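Local coordinates for protein Vv2_1132 (Vibrio vulnificus CMCP6, PDB 5Y9S) that probably regulates transcription as a tetrameric LysR-type DNA-binding protein, joining a helix-turn-helix domain to a two-lobed, periplasmic-binding-protein-like effector domain, at residues L106-V111 against F155-S160; V183-P188 against G247-P252; Y202-E207 against V229-L234; K213-V218 against W275-D280. All coordinates share one frame; numbering follows the deposited sequence.

Interaction 1 (L106-V111 against F155-S160); sequences LHTLAV and FTYNIS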
loop_
_atom_site.group_PDB
_atom_site.type_symbol
_atom_site.label_atom_id
_atom_site.label_comp_id
_atom_site.label_asym_id
_atom_site.label_seq_id
_atom_site.Cartn_x
_atom_site.Cartn_y
_atom_site.Cartn_z
ATOM N N LEU D 106 3.323 -15.381 -27.635
ATOM C CA LEU D 106 2.125 -15.866 -26.979
ATOM C C LEU D 106 2.346 -17.293 -26.499
ATOM O O LEU D 106 3.216 -18.015 -27.003
ATOM C CB LEU D 106 0.929 -15.806 -27.928
ATOM C CG LEU D 106 0.502 -14.385 -28.294
ATOM C CD1 LEU D 106 1.288 -13.851 -29.525
ATOM C CD2 LEU D 106 -1.005 -14.328 -28.492
ATOM N N HIS D 107 1.524 -17.697 -25.521
ATOM C CA HIS D 107 1.651 -19.022 -24.914
ATOM C C HIS D 107 1.546 -20.129 -25.951
ATOM O O HIS D 107 2.318 -21.096 -25.913
ATOM C CB HIS D 107 0.574 -19.223 -23.851
ATOM C CG HIS D 107 0.893 -18.586 -22.538
ATOM N ND1 HIS D 107 0.941 -17.221 -22.366
ATOM C CD2 HIS D 107 1.184 -19.131 -21.333
ATOM C CE1 HIS D 107 1.240 -16.950 -21.107
ATOM N NE2 HIS D 107 1.391 -18.093 -20.459
ATOM N N THR D 108 0.583 -20.016 -26.871
ATOM C CA THR D 108 0.353 -21.093 -27.829
ATOM C C THR D 108 1.582 -21.307 -28.698
ATOM O O THR D 108 2.067 -22.433 -28.845
ATOM C CB THR D 108 -0.873 -20.786 -28.691
ATOM O OG1 THR D 108 -0.658 -19.567 -29.415
ATOM C CG2 THR D 108 -2.102 -20.614 -27.817
ATOM N N LEU D 109 2.121 -20.219 -29.254
ATOM C CA LEU D 109 3.266 -20.340 -30.146
ATOM C C LEU D 109 4.457 -20.949 -29.433
ATOM O O LEU D 109 5.285 -21.615 -30.063
ATOM C CB LEU D 109 3.624 -18.969 -30.716
ATOM C CG LEU D 109 2.602 -18.307 -31.646
ATOM C CD1 LEU D 109 3.140 -16.983 -32.153
ATOM C CD2 LEU D 109 2.279 -19.242 -32.805
ATOM N N ALA D 110 4.541 -20.762 -28.114
ATOM C CA ALA D 110 5.702 -21.227 -27.366
ATOM C C ALA D 110 5.804 -22.751 -27.281
ATOM O O ALA D 110 6.888 -23.256 -26.971
ATOM C CB ALA D 110 5.683 -20.629 -25.958
ATOM N N VAL D 111 4.723 -23.501 -27.531
ATOM C CA VAL D 111 4.773 -24.948 -27.368
ATOM C C VAL D 111 4.734 -25.696 -28.696
ATOM O O VAL D 111 5.350 -26.760 -28.806
ATOM C CB VAL D 111 3.670 -25.468 -26.414
ATOM C CG1 VAL D 111 3.551 -24.586 -25.190
ATOM C CG2 VAL D 111 2.326 -25.581 -27.106
ATOM N N PHE D 155 7.853 -13.512 -31.675
ATOM C CA PHE D 155 7.071 -14.278 -32.640
ATOM C C PHE D 155 5.602 -13.963 -32.425
ATOM O O PHE D 155 5.142 -13.919 -31.280
ATOM C CB PHE D 155 7.324 -15.771 -32.477
ATOM C CG PHE D 155 8.678 -16.189 -32.912
ATOM C CD1 PHE D 155 9.759 -16.066 -32.056
ATOM C CD2 PHE D 155 8.883 -16.694 -34.183
ATOM C CE1 PHE D 155 11.024 -16.441 -32.458
ATOM C CE2 PHE D 155 10.145 -17.072 -34.597
ATOM C CZ PHE D 155 11.219 -16.943 -33.740
ATOM N N THR D 156 4.870 -13.726 -33.513
ATOM C CA THR D 156 3.474 -13.322 -33.376
ATOM C C THR D 156 2.725 -13.576 -34.677
ATOM O O THR D 156 3.323 -13.714 -35.746
ATOM C CB THR D 156 3.361 -11.842 -32.985
ATOM O OG1 THR D 156 2.015 -11.539 -32.592
ATOM C CG2 THR D 156 3.770 -10.960 -34.159
ATOM N N TYR D 157 1.404 -13.656 -34.559
ATOM C CA TYR D 157 0.511 -13.650 -35.713
ATOM C C TYR D 157 0.347 -12.219 -36.223
ATOM O O TYR D 157 0.387 -11.258 -35.446
ATOM C CB TYR D 157 -0.861 -14.229 -35.345
ATOM C CG TYR D 157 -0.891 -15.688 -34.896
ATOM C CD1 TYR D 157 -0.613 -16.714 -35.790
ATOM C CD2 TYR D 157 -1.210 -16.032 -33.582
ATOM C CE1 TYR D 157 -0.636 -18.040 -35.401
ATOM C CE2 TYR D 157 -1.239 -17.363 -33.174
ATOM C CZ TYR D 157 -0.944 -18.363 -34.099
ATOM O OH TYR D 157 -0.962 -19.688 -33.739
ATOM N N ASN D 158 0.160 -12.083 -37.540
ATOM C CA ASN D 158 0.181 -10.764 -38.177
ATOM C C ASN D 158 -0.873 -9.845 -37.570
ATOM O O ASN D 158 -1.912 -10.290 -37.089
ATOM C CB ASN D 158 -0.055 -10.887 -39.680
ATOM C CG ASN D 158 -1.417 -11.463 -39.999
ATOM O OD1 ASN D 158 -2.444 -10.837 -39.734
ATOM N ND2 ASN D 158 -1.437 -12.672 -40.557
ATOM N N ILE D 159 -0.606 -8.547 -37.604
ATOM C CA ILE D 159 -1.412 -7.567 -36.882
ATOM C C ILE D 159 -2.167 -6.711 -37.892
ATOM O O ILE D 159 -1.557 -6.014 -38.714
ATOM C CB ILE D 159 -0.554 -6.697 -35.946
ATOM C CG1 ILE D 159 0.543 -7.535 -35.280
ATOM C CG2 ILE D 159 -1.426 -6.027 -34.895
ATOM C CD1 ILE D 159 1.867 -7.500 -36.024
ATOM N N SER D 160 -3.492 -6.778 -37.837
ATOM C CA SER D 160 -4.354 -5.841 -38.545
ATOM C C SER D 160 -4.601 -4.646 -37.628
ATOM O O SER D 160 -5.175 -4.804 -36.543
ATOM C CB SER D 160 -5.669 -6.516 -38.938
ATOM O OG SER D 160 -6.245 -5.908 -40.081
HETATM O O HOH W 1 -1.760 -21.300 -31.925
#
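L109 is the residue that carries the apolar contact, its two methyls reaching different parts of strand 155-157. CD2 lies 3.4 Å from Y157 OH and 3.6 Å from Y157 CZ, obliquely to the phenol ring, while CD1 rests on the strand backbone, 3.8 Å from F155 O and about as far from T156 CA. CG of L109 stands anti to its own carbonyl carbon (chi1 -66°), and chi2 then places the methyls. L106, just ahead of the helix, adds a looser touch: its CD1 sits 3.9 Å from T156 OG1.

No hydrogen bond joins the segments themselves, but one water bridges T108 OG1 and Y157 OH. It is 2.6 Å from Y157 OH, in the plane of the ring at its edge, and its bond to T108 OG1 is weak at 3.2 Å.

The helix and strand run at 120° to each other, their axes 8.9 Å apart, in the lobe whose sheet contains strands 100-105, 129-134 and 153-157. Strand 153-157 lies between strands 100-105 and 277-286; the Y157 ring meets that of F210 nearly parallel, and the helix reaches a second subunit, where A110 O hydrogen-bonds with S237 OG of that chain.

Interaction 2 (V183-P188 against G247-P252); sequences VPVVAP and GVAWVP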
loop_
_atom_site.group_PDB
_atom_site.type_symbol
_atom_site.label_atom_id
_atom_site.label_comp_id
_atom_site.label_asym_id
_atom_site.label_seq_id
_atom_site.Cartn_x
_atom_site.Cartn_y
_atom_site.Cartn_z
ATOM N N VAL D 183 -7.785 -24.231 -40.028
ATOM C CA VAL D 183 -8.716 -25.178 -40.652
ATOM C C VAL D 183 -9.683 -25.765 -39.641
ATOM O O VAL D 183 -9.343 -25.898 -38.461
ATOM C CB VAL D 183 -7.958 -26.296 -41.370
ATOM C CG1 VAL D 183 -7.021 -25.682 -42.412
ATOM C CG2 VAL D 183 -7.207 -27.174 -40.356
ATOM N N PRO D 184 -10.905 -26.100 -40.046
ATOM C CA PRO D 184 -11.830 -26.774 -39.125
ATOM C C PRO D 184 -11.487 -28.256 -39.049
ATOM O O PRO D 184 -11.330 -28.918 -40.078
ATOM C CB PRO D 184 -13.198 -26.546 -39.768
ATOM C CG PRO D 184 -12.888 -26.468 -41.249
ATOM C CD PRO D 184 -11.515 -25.840 -41.364
ATOM N N VAL D 185 -11.356 -28.773 -37.827
ATOM C CA VAL D 185 -11.030 -30.175 -37.599
ATOM C C VAL D 185 -12.081 -30.813 -36.705
ATOM O O VAL D 185 -12.781 -30.137 -35.943
ATOM C CB VAL D 185 -9.638 -30.370 -36.963
ATOM C CG1 VAL D 185 -8.533 -29.965 -37.948
ATOM C CG2 VAL D 185 -9.563 -29.613 -35.629
ATOM N N VAL D 186 -12.154 -32.146 -36.789
ATOM C CA VAL D 186 -13.162 -32.923 -36.077
ATOM C C VAL D 186 -12.633 -34.335 -35.883
ATOM O O VAL D 186 -11.827 -34.826 -36.677
ATOM C CB VAL D 186 -14.510 -32.916 -36.846
ATOM C CG1 VAL D 186 -14.397 -33.686 -38.127
ATOM C CG2 VAL D 186 -15.625 -33.462 -35.984
ATOM N N ALA D 187 -13.090 -34.991 -34.817
ATOM C CA ALA D 187 -12.728 -36.384 -34.614
ATOM C C ALA D 187 -13.367 -37.236 -35.713
ATOM O O ALA D 187 -14.466 -36.922 -36.182
ATOM C CB ALA D 187 -13.167 -36.865 -33.228
ATOM N N PRO D 188 -12.689 -38.290 -36.173
ATOM C CA PRO D 188 -13.227 -39.059 -37.309
ATOM C C PRO D 188 -14.617 -39.615 -37.069
ATOM O O PRO D 188 -15.428 -39.663 -38.002
ATOM C CB PRO D 188 -12.190 -40.174 -37.486
ATOM C CG PRO D 188 -10.917 -39.567 -36.980
ATOM C CD PRO D 188 -11.327 -38.720 -35.809
ATOM N N GLY D 247 -16.742 -31.655 -30.557
ATOM C CA GLY D 247 -17.227 -30.710 -31.537
ATOM C C GLY D 247 -16.125 -30.346 -32.510
ATOM O O GLY D 247 -15.053 -30.947 -32.521
ATOM N N VAL D 248 -16.414 -29.328 -33.318
ATOM C CA VAL D 248 -15.521 -28.873 -34.371
ATOM C C VAL D 248 -14.768 -27.639 -33.883
ATOM O O VAL D 248 -15.343 -26.752 -33.235
ATOM C CB VAL D 248 -16.318 -28.596 -35.665
ATOM C CG1 VAL D 248 -17.418 -27.607 -35.399
ATOM C CG2 VAL D 248 -15.413 -28.107 -36.785
ATOM N N ALA D 249 -13.466 -27.611 -34.149
ATOM C CA ALA D 249 -12.588 -26.494 -33.820
ATOM C C ALA D 249 -11.890 -26.000 -35.081
ATOM O O ALA D 249 -11.530 -26.800 -35.956
ATOM C CB ALA D 249 -11.539 -26.911 -32.779
ATOM N N TRP D 250 -11.723 -24.680 -35.183
ATOM C CA TRP D 250 -10.859 -24.070 -36.193
ATOM C C TRP D 250 -9.496 -23.834 -35.548
ATOM O O TRP D 250 -9.394 -23.113 -34.547
ATOM C CB TRP D 250 -11.449 -22.758 -36.732
ATOM C CG TRP D 250 -12.352 -22.939 -37.969
ATOM C CD1 TRP D 250 -12.034 -22.667 -39.277
ATOM C CD2 TRP D 250 -13.692 -23.447 -37.985
ATOM N NE1 TRP D 250 -13.094 -22.987 -40.096
ATOM C CE2 TRP D 250 -14.126 -23.454 -39.325
ATOM C CE3 TRP D 250 -14.567 -23.896 -36.994
ATOM C CZ2 TRP D 250 -15.397 -23.897 -39.697
ATOM C CZ3 TRP D 250 -15.840 -24.332 -37.366
ATOM C CH2 TRP D 250 -16.234 -24.335 -38.697
ATOM N N VAL D 251 -8.463 -24.465 -36.100
ATOM C CA VAL D 251 -7.124 -24.431 -35.509
ATOM C C VAL D 251 -6.091 -24.298 -36.611
ATOM O O VAL D 251 -6.274 -24.763 -37.746
ATOM C CB VAL D 251 -6.819 -25.699 -34.682
ATOM C CG1 VAL D 251 -7.743 -25.807 -33.483
ATOM C CG2 VAL D 251 -6.886 -26.959 -35.567
ATOM N N PRO D 252 -4.977 -23.654 -36.291
ATOM C CA PRO D 252 -3.889 -23.525 -37.265
ATOM C C PRO D 252 -3.328 -24.889 -37.629
ATOM O O PRO D 252 -3.235 -25.780 -36.786
ATOM C CB PRO D 252 -2.853 -22.672 -36.522
ATOM C CG PRO D 252 -3.648 -21.912 -35.527
ATOM C CD PRO D 252 -4.769 -22.812 -35.105
HETATM O O HOH W 2 -14.496 -33.640 -32.518
#
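An antiparallel ladder in the sheet of one lobe of the effector domain pairs strand 183-186 with strand 248-252. Four backbone hydrogen bonds tie it: V183 and V251 exchange two, as do V185 and A249. The shortest runs 2.7 Å from V185 N to A249 O, and its return, from A249 N to V185 O, is longer at 3.2 Å. P184 and W250 form the non-hydrogen-bonded pair between them, with CA atoms only 4.1 Å apart; here CA-H...O contacts fill in, W250 CA lying 3.3 Å from V183 O and P184 CA similarly close to A249 O.

On the face that carries P184 and W250, the proline lies over the indole. P184 CB stands 3.5 Å from the centroid of the six-membered ring, 22° off its normal, a CH-pi contact, and P184 CD comes 3.5 Å from W250 NE1. W250 NE1 donates its hydrogen bond to W275 O. In this two-lobed binding-protein fold, strand 248-252 lies between strands 172-186 and 199-205, with Y202 also packed against W250.

The opposite face is aliphatic: V185 CG2 meets V251 CG2 at 3.8 Å, the two valines crossing at about a right angle, and L238 of helix 235-243 packs on A249 and V251. Beyond the ladder, a water accepts from A187 N and donates to G247 O, 2.8 Å away.

Interaction 3 (Y202-E207 against V229-L234); sequences YLSYSE and VFETTL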
loop_
_atom_site.group_PDB
_atom_site.type_symbol
_atom_site.label_atom_id
_atom_site.label_comp_id
_atom_site.label_asym_id
_atom_site.label_seq_id
_atom_site.Cartn_x
_atom_site.Cartn_y
_atom_site.Cartn_z
ATOM N N TYR D 202 -19.388 -26.321 -31.149
ATOM C CA TYR D 202 -18.319 -25.465 -31.642
ATOM C C TYR D 202 -17.347 -25.201 -30.505
ATOM O O TYR D 202 -17.754 -24.712 -29.446
ATOM C CB TYR D 202 -18.900 -24.162 -32.193
ATOM C CG TYR D 202 -17.874 -23.107 -32.542
ATOM C CD1 TYR D 202 -16.684 -23.437 -33.188
ATOM C CD2 TYR D 202 -18.106 -21.776 -32.244
ATOM C CE1 TYR D 202 -15.745 -22.463 -33.512
ATOM C CE2 TYR D 202 -17.180 -20.793 -32.573
ATOM C CZ TYR D 202 -16.004 -21.146 -33.200
ATOM O OH TYR D 202 -15.090 -20.164 -33.509
ATOM N N LEU D 203 -16.067 -25.538 -30.721
ATOM C CA LEU D 203 -14.997 -25.304 -29.747
ATOM C C LEU D 203 -14.224 -24.063 -30.192
ATOM O O LEU D 203 -13.483 -24.112 -31.176
ATOM C CB LEU D 203 -14.069 -26.514 -29.640
ATOM C CG LEU D 203 -14.694 -27.911 -29.664
ATOM C CD1 LEU D 203 -13.692 -28.951 -30.199
ATOM C CD2 LEU D 203 -15.166 -28.300 -28.277
ATOM N N SER D 204 -14.386 -22.963 -29.463
ATOM C CA SER D 204 -14.065 -21.632 -29.962
ATOM C C SER D 204 -12.958 -20.968 -29.147
ATOM O O SER D 204 -12.604 -21.399 -28.042
ATOM C CB SER D 204 -15.302 -20.738 -29.926
ATOM O OG SER D 204 -15.620 -20.428 -28.582
ATOM N N TYR D 205 -12.430 -19.876 -29.698
ATOM C CA TYR D 205 -11.424 -19.081 -29.008
ATOM C C TYR D 205 -12.085 -17.966 -28.211
ATOM O O TYR D 205 -13.154 -17.468 -28.569
ATOM C CB TYR D 205 -10.445 -18.472 -29.994
ATOM C CG TYR D 205 -9.525 -19.454 -30.684
ATOM C CD1 TYR D 205 -8.307 -19.787 -30.128
ATOM C CD2 TYR D 205 -9.850 -19.988 -31.934
ATOM C CE1 TYR D 205 -7.434 -20.654 -30.761
ATOM C CE2 TYR D 205 -8.997 -20.853 -32.574
ATOM C CZ TYR D 205 -7.789 -21.182 -31.986
ATOM O OH TYR D 205 -6.932 -22.047 -32.617
ATOM N N SER D 206 -11.449 -17.593 -27.110
ATOM C CA SER D 206 -11.881 -16.423 -26.351
ATOM C C SER D 206 -11.832 -15.176 -27.223
ATOM O O SER D 206 -11.001 -15.051 -28.128
ATOM C CB SER D 206 -10.994 -16.242 -25.127
ATOM O OG SER D 206 -10.879 -17.485 -24.449
ATOM N N GLU D 207 -12.727 -14.232 -26.939
ATOM C CA GLU D 207 -12.896 -13.139 -27.885
ATOM C C GLU D 207 -11.700 -12.211 -27.922
ATOM O O GLU D 207 -11.599 -11.407 -28.851
ATOM C CB GLU D 207 -14.164 -12.348 -27.569
ATOM C CG GLU D 207 -14.423 -12.175 -26.099
ATOM C CD GLU D 207 -15.632 -11.312 -25.840
ATOM O OE1 GLU D 207 -16.012 -11.149 -24.659
ATOM O OE2 GLU D 207 -16.201 -10.797 -26.825
ATOM N N VAL D 229 -19.887 -24.688 -27.309
ATOM C CA VAL D 229 -19.892 -25.539 -26.123
ATOM C C VAL D 229 -18.647 -25.378 -25.273
ATOM O O VAL D 229 -18.601 -25.940 -24.167
ATOM C CB VAL D 229 -20.064 -27.029 -26.496
ATOM C CG1 VAL D 229 -21.255 -27.224 -27.417
ATOM C CG2 VAL D 229 -18.805 -27.547 -27.152
ATOM N N PHE D 230 -17.631 -24.655 -25.743
ATOM C CA PHE D 230 -16.371 -24.621 -25.009
ATOM C C PHE D 230 -15.500 -23.500 -25.576
ATOM O O PHE D 230 -15.508 -23.258 -26.787
ATOM C CB PHE D 230 -15.681 -25.999 -25.097
ATOM C CG PHE D 230 -14.258 -26.010 -24.643
ATOM C CD1 PHE D 230 -13.935 -26.352 -23.339
ATOM C CD2 PHE D 230 -13.230 -25.736 -25.537
ATOM C CE1 PHE D 230 -12.589 -26.379 -22.917
ATOM C CE2 PHE D 230 -11.902 -25.745 -25.124
ATOM C CZ PHE D 230 -11.582 -26.083 -23.807
ATOM N N GLU D 231 -14.760 -22.825 -24.691
ATOM C CA GLU D 231 -14.069 -21.572 -24.971
ATOM C C GLU D 231 -12.667 -21.628 -24.375
ATOM O O GLU D 231 -12.506 -22.100 -23.248
ATOM C CB GLU D 231 -14.867 -20.406 -24.349
ATOM C CG GLU D 231 -14.636 -19.007 -24.903
ATOM C CD GLU D 231 -14.958 -17.949 -23.874
ATOM O OE1 GLU D 231 -16.046 -18.026 -23.272
ATOM O OE2 GLU D 231 -14.117 -17.065 -23.642
ATOM N N THR D 232 -11.654 -21.120 -25.086
ATOM C CA THR D 232 -10.311 -21.116 -24.503
ATOM C C THR D 232 -9.404 -20.155 -25.264
ATOM O O THR D 232 -9.688 -19.764 -26.396
ATOM C CB THR D 232 -9.674 -22.509 -24.509
ATOM O OG1 THR D 232 -8.418 -22.460 -23.831
ATOM C CG2 THR D 232 -9.409 -22.949 -25.929
ATOM N N THR D 233 -8.279 -19.810 -24.639
ATOM C CA THR D 233 -7.240 -19.071 -25.342
ATOM C C THR D 233 -6.215 -20.001 -25.986
ATOM O O THR D 233 -5.364 -19.530 -26.747
ATOM C CB THR D 233 -6.525 -18.109 -24.394
ATOM O OG1 THR D 233 -6.113 -18.827 -23.207
ATOM C CG2 THR D 233 -7.448 -16.922 -23.997
ATOM N N LEU D 234 -6.275 -21.298 -25.703
ATOM C CA LEU D 234 -5.171 -22.220 -25.976
ATOM C C LEU D 234 -5.567 -23.158 -27.103
ATOM O O LEU D 234 -6.405 -24.049 -26.911
ATOM C CB LEU D 234 -4.794 -23.001 -24.718
ATOM C CG LEU D 234 -4.437 -22.090 -23.544
ATOM C CD1 LEU D 234 -4.234 -22.869 -22.284
ATOM C CD2 LEU D 234 -3.186 -21.263 -23.872
#
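Strands 202-205 and 229-232 are the two parallel strands of a beta-alpha-beta crossover whose connecting helix is 210-220. The ladder pairs L203 with F230, S204 with E231 and Y205 with T232, the strand directions differing by 20°. Four backbone bonds join them. S204 bonds to strand 229-232 through both its N and its O: the N gives the straightest, 2.9 Å to F230 O at 177°, and the O receives T232 N. V229 N donates to Y202 O, and S206 N, standing above the carbonyl plane, to T232 O.

On the face of L203 and F230, L203 CD2 packs 3.9 Å from V229 CG2 and 4.0 Å from F230 CB. S204 and E231 point to the other face, where S204 OG, set between its own backbone N and carbonyl carbon (chi1 71°), adds a weak hydrogen bond to F230 O, so that this carbonyl takes two donors from one residue. S206 OG lies 3.5 Å from T233 CG2 and approaches E231 OE2 weakly at 3.4 Å.

Strand 229-232 is also an interface strand: F230, E231 and T232 continue the sheet in parallel with a strand of a second subunit. E231 OE1 makes a salt bridge to K96 of that subunit, and T232 OG1 hydrogen-bonds with V132 O of it. Within the chain, T232 OG1 also accepts from L234 N at 3.1 Å, an ST turn at L234, the N-cap position of helix 235-243.

Interaction 4 (K213-V218 against W275-D280); sequences KVVEPV and WQIPID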
loop_
_atom_site.group_PDB
_atom_site.type_symbol
_atom_site.label_atom_id
_atom_site.label_comp_id
_atom_site.label_asym_id
_atom_site.label_seq_id
_atom_site.Cartn_x
_atom_site.Cartn_y
_atom_site.Cartn_z
ATOM N N LYS D 213 -10.336 -13.036 -33.579
ATOM C CA LYS D 213 -10.523 -11.912 -34.477
ATOM C C LYS D 213 -10.284 -12.296 -35.925
ATOM O O LYS D 213 -10.670 -11.543 -36.823
ATOM C CB LYS D 213 -9.594 -10.778 -34.056
ATOM C CG LYS D 213 -9.806 -10.370 -32.602
ATOM C CD LYS D 213 -8.601 -9.636 -32.056
ATOM C CE LYS D 213 -8.895 -9.117 -30.669
ATOM N NZ LYS D 213 -10.351 -8.844 -30.530
ATOM N N VAL D 214 -9.673 -13.455 -36.166
ATOM C CA VAL D 214 -9.416 -13.952 -37.514
ATOM C C VAL D 214 -10.491 -14.965 -37.903
ATOM O O VAL D 214 -10.944 -15.009 -39.055
ATOM C CB VAL D 214 -7.999 -14.552 -37.590
ATOM C CG1 VAL D 214 -7.895 -15.634 -38.632
ATOM C CG2 VAL D 214 -7.038 -13.468 -37.916
ATOM N N VAL D 215 -10.939 -15.755 -36.936
ATOM C CA VAL D 215 -11.856 -16.849 -37.223
ATOM C C VAL D 215 -13.298 -16.370 -37.269
ATOM O O VAL D 215 -14.052 -16.720 -38.182
ATOM C CB VAL D 215 -11.655 -17.979 -36.190
ATOM C CG1 VAL D 215 -12.824 -18.950 -36.229
ATOM C CG2 VAL D 215 -10.342 -18.697 -36.455
ATOM N N GLU D 216 -13.711 -15.560 -36.307
ATOM C CA GLU D 216 -15.136 -15.254 -36.207
ATOM C C GLU D 216 -15.658 -14.406 -37.365
ATOM O O GLU D 216 -16.816 -14.589 -37.776
ATOM C CB GLU D 216 -15.444 -14.585 -34.868
ATOM C CG GLU D 216 -15.265 -15.539 -33.690
ATOM C CD GLU D 216 -16.400 -16.537 -33.552
ATOM O OE1 GLU D 216 -17.301 -16.564 -34.423
ATOM O OE2 GLU D 216 -16.396 -17.300 -32.563
ATOM N N PRO D 217 -14.867 -13.480 -37.924
ATOM C CA PRO D 217 -15.333 -12.813 -39.153
ATOM C C PRO D 217 -15.696 -13.799 -40.251
ATOM O O PRO D 217 -16.787 -13.703 -40.830
ATOM C CB PRO D 217 -14.144 -11.924 -39.534
ATOM C CG PRO D 217 -13.512 -11.590 -38.241
ATOM C CD PRO D 217 -13.646 -12.835 -37.397
ATOM N N VAL D 218 -14.824 -14.772 -40.534
ATOM C CA VAL D 218 -15.155 -15.757 -41.561
ATOM C C VAL D 218 -16.305 -16.656 -41.113
ATOM O O VAL D 218 -17.121 -17.080 -41.935
ATOM C CB VAL D 218 -13.917 -16.589 -41.937
ATOM C CG1 VAL D 218 -14.272 -17.590 -43.023
ATOM C CG2 VAL D 218 -12.784 -15.692 -42.394
ATOM N N TRP D 275 -13.230 -21.942 -46.627
ATOM C CA TRP D 275 -13.545 -21.958 -45.203
ATOM C C TRP D 275 -12.300 -22.121 -44.349
ATOM O O TRP D 275 -12.398 -22.169 -43.116
ATOM C CB TRP D 275 -14.525 -23.093 -44.895
ATOM C CG TRP D 275 -15.856 -22.932 -45.543
ATOM C CD1 TRP D 275 -16.193 -22.042 -46.522
ATOM C CD2 TRP D 275 -17.044 -23.671 -45.248
ATOM N NE1 TRP D 275 -17.514 -22.187 -46.859
ATOM C CE2 TRP D 275 -18.060 -23.182 -46.093
ATOM C CE3 TRP D 275 -17.347 -24.700 -44.356
ATOM C CZ2 TRP D 275 -19.358 -23.687 -46.071
ATOM C CZ3 TRP D 275 -18.635 -25.203 -44.338
ATOM C CH2 TRP D 275 -19.625 -24.695 -45.189
ATOM N N GLN D 276 -11.143 -22.245 -44.986
ATOM C CA GLN D 276 -9.857 -22.291 -44.310
ATOM C C GLN D 276 -9.235 -20.901 -44.382
ATOM O O GLN D 276 -9.062 -20.348 -45.475
ATOM C CB GLN D 276 -8.965 -23.356 -44.957
ATOM C CG GLN D 276 -9.772 -24.597 -45.363
ATOM C CD GLN D 276 -8.925 -25.769 -45.828
ATOM O OE1 GLN D 276 -9.325 -26.930 -45.701
ATOM N NE2 GLN D 276 -7.755 -25.473 -46.375
ATOM N N ILE D 277 -8.913 -20.341 -43.223
ATOM C CA ILE D 277 -8.566 -18.929 -43.103
ATOM C C ILE D 277 -7.050 -18.797 -43.164
ATOM O O ILE D 277 -6.359 -19.391 -42.321
ATOM C CB ILE D 277 -9.104 -18.319 -41.807
ATOM C CG1 ILE D 277 -10.614 -18.525 -41.711
ATOM C CG2 ILE D 277 -8.763 -16.851 -41.781
ATOM C CD1 ILE D 277 -11.135 -18.453 -40.317
ATOM N N PRO D 278 -6.501 -18.007 -44.097
ATOM C CA PRO D 278 -5.044 -17.849 -44.185
ATOM C C PRO D 278 -4.499 -17.019 -43.037
ATOM O O PRO D 278 -5.154 -16.097 -42.548
ATOM C CB PRO D 278 -4.850 -17.114 -45.514
ATOM C CG PRO D 278 -6.065 -16.263 -45.636
ATOM C CD PRO D 278 -7.198 -17.124 -45.053
ATOM N N ILE D 279 -3.262 -17.320 -42.651
ATOM C CA ILE D 279 -2.658 -16.708 -41.480
ATOM C C ILE D 279 -1.144 -16.768 -41.629
ATOM O O ILE D 279 -0.597 -17.719 -42.199
ATOM C CB ILE D 279 -3.162 -17.407 -40.195
ATOM C CG1 ILE D 279 -3.396 -16.401 -39.101
ATOM C CG2 ILE D 279 -2.230 -18.515 -39.721
ATOM C CD1 ILE D 279 -4.198 -17.012 -38.022
ATOM N N ASP D 280 -0.468 -15.731 -41.140
ATOM C CA ASP D 280 0.985 -15.628 -41.216
ATOM C C ASP D 280 1.551 -15.528 -39.810
ATOM O O ASP D 280 0.947 -14.908 -38.932
ATOM C CB ASP D 280 1.456 -14.397 -42.027
ATOM C CG ASP D 280 0.630 -14.148 -43.276
ATOM O OD1 ASP D 280 0.396 -15.101 -44.048
ATOM O OD2 ASP D 280 0.236 -12.985 -43.496
#
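I277, the first residue of strand 277-280, packs against helix 213-218, the helix of the 199-232 beta-alpha-beta unit lying nearly antiparallel to the strand at 163°. The contact is wholly apolar, with no hydrogen bond across it, and the axes approach to 9.4 Å.

Three valines of the helix share the branches of I277. Its CG1, anti to its carbonyl carbon (chi1 -56°), meets V218 CG2 at 3.6 Å, the two side chains reaching tip to tip. CD1, one atom further, lies against the helix backbone, 3.6 Å from V215 CA, with V215 coming in at about a right angle. CG2 faces the other way along the helix and is pressed against V214 CG1 at 3.5 Å, closer than usual van der Waals contact.

Further along the strand, I279 points to the helix as well and adds F210 and L211 to the surface it covers. Its CD1 touches that same V214 CG1 obliquely at 4.0 Å.

All four contacts lie in the effector domain. Interactions 2, 3 and 4 cluster, their centres 12 to 14 Å apart, in one lobe; interaction 1 sits in the other, 15 to 19 Å from them. Along the chain interaction 1 closes before the rest open, interaction 3 is nested inside the loop closed by interaction 2, and interaction 4 crosses both. Strands 199-205, 248-252, 172-186 and 277-286 form consecutive neighbours in one sheet, and 277-286 also pairs with 153-157, carrying the sheet from one lobe into the other. Interactions 1 and 3 both reach the second subunit, so the lobes take part jointly in the assembly.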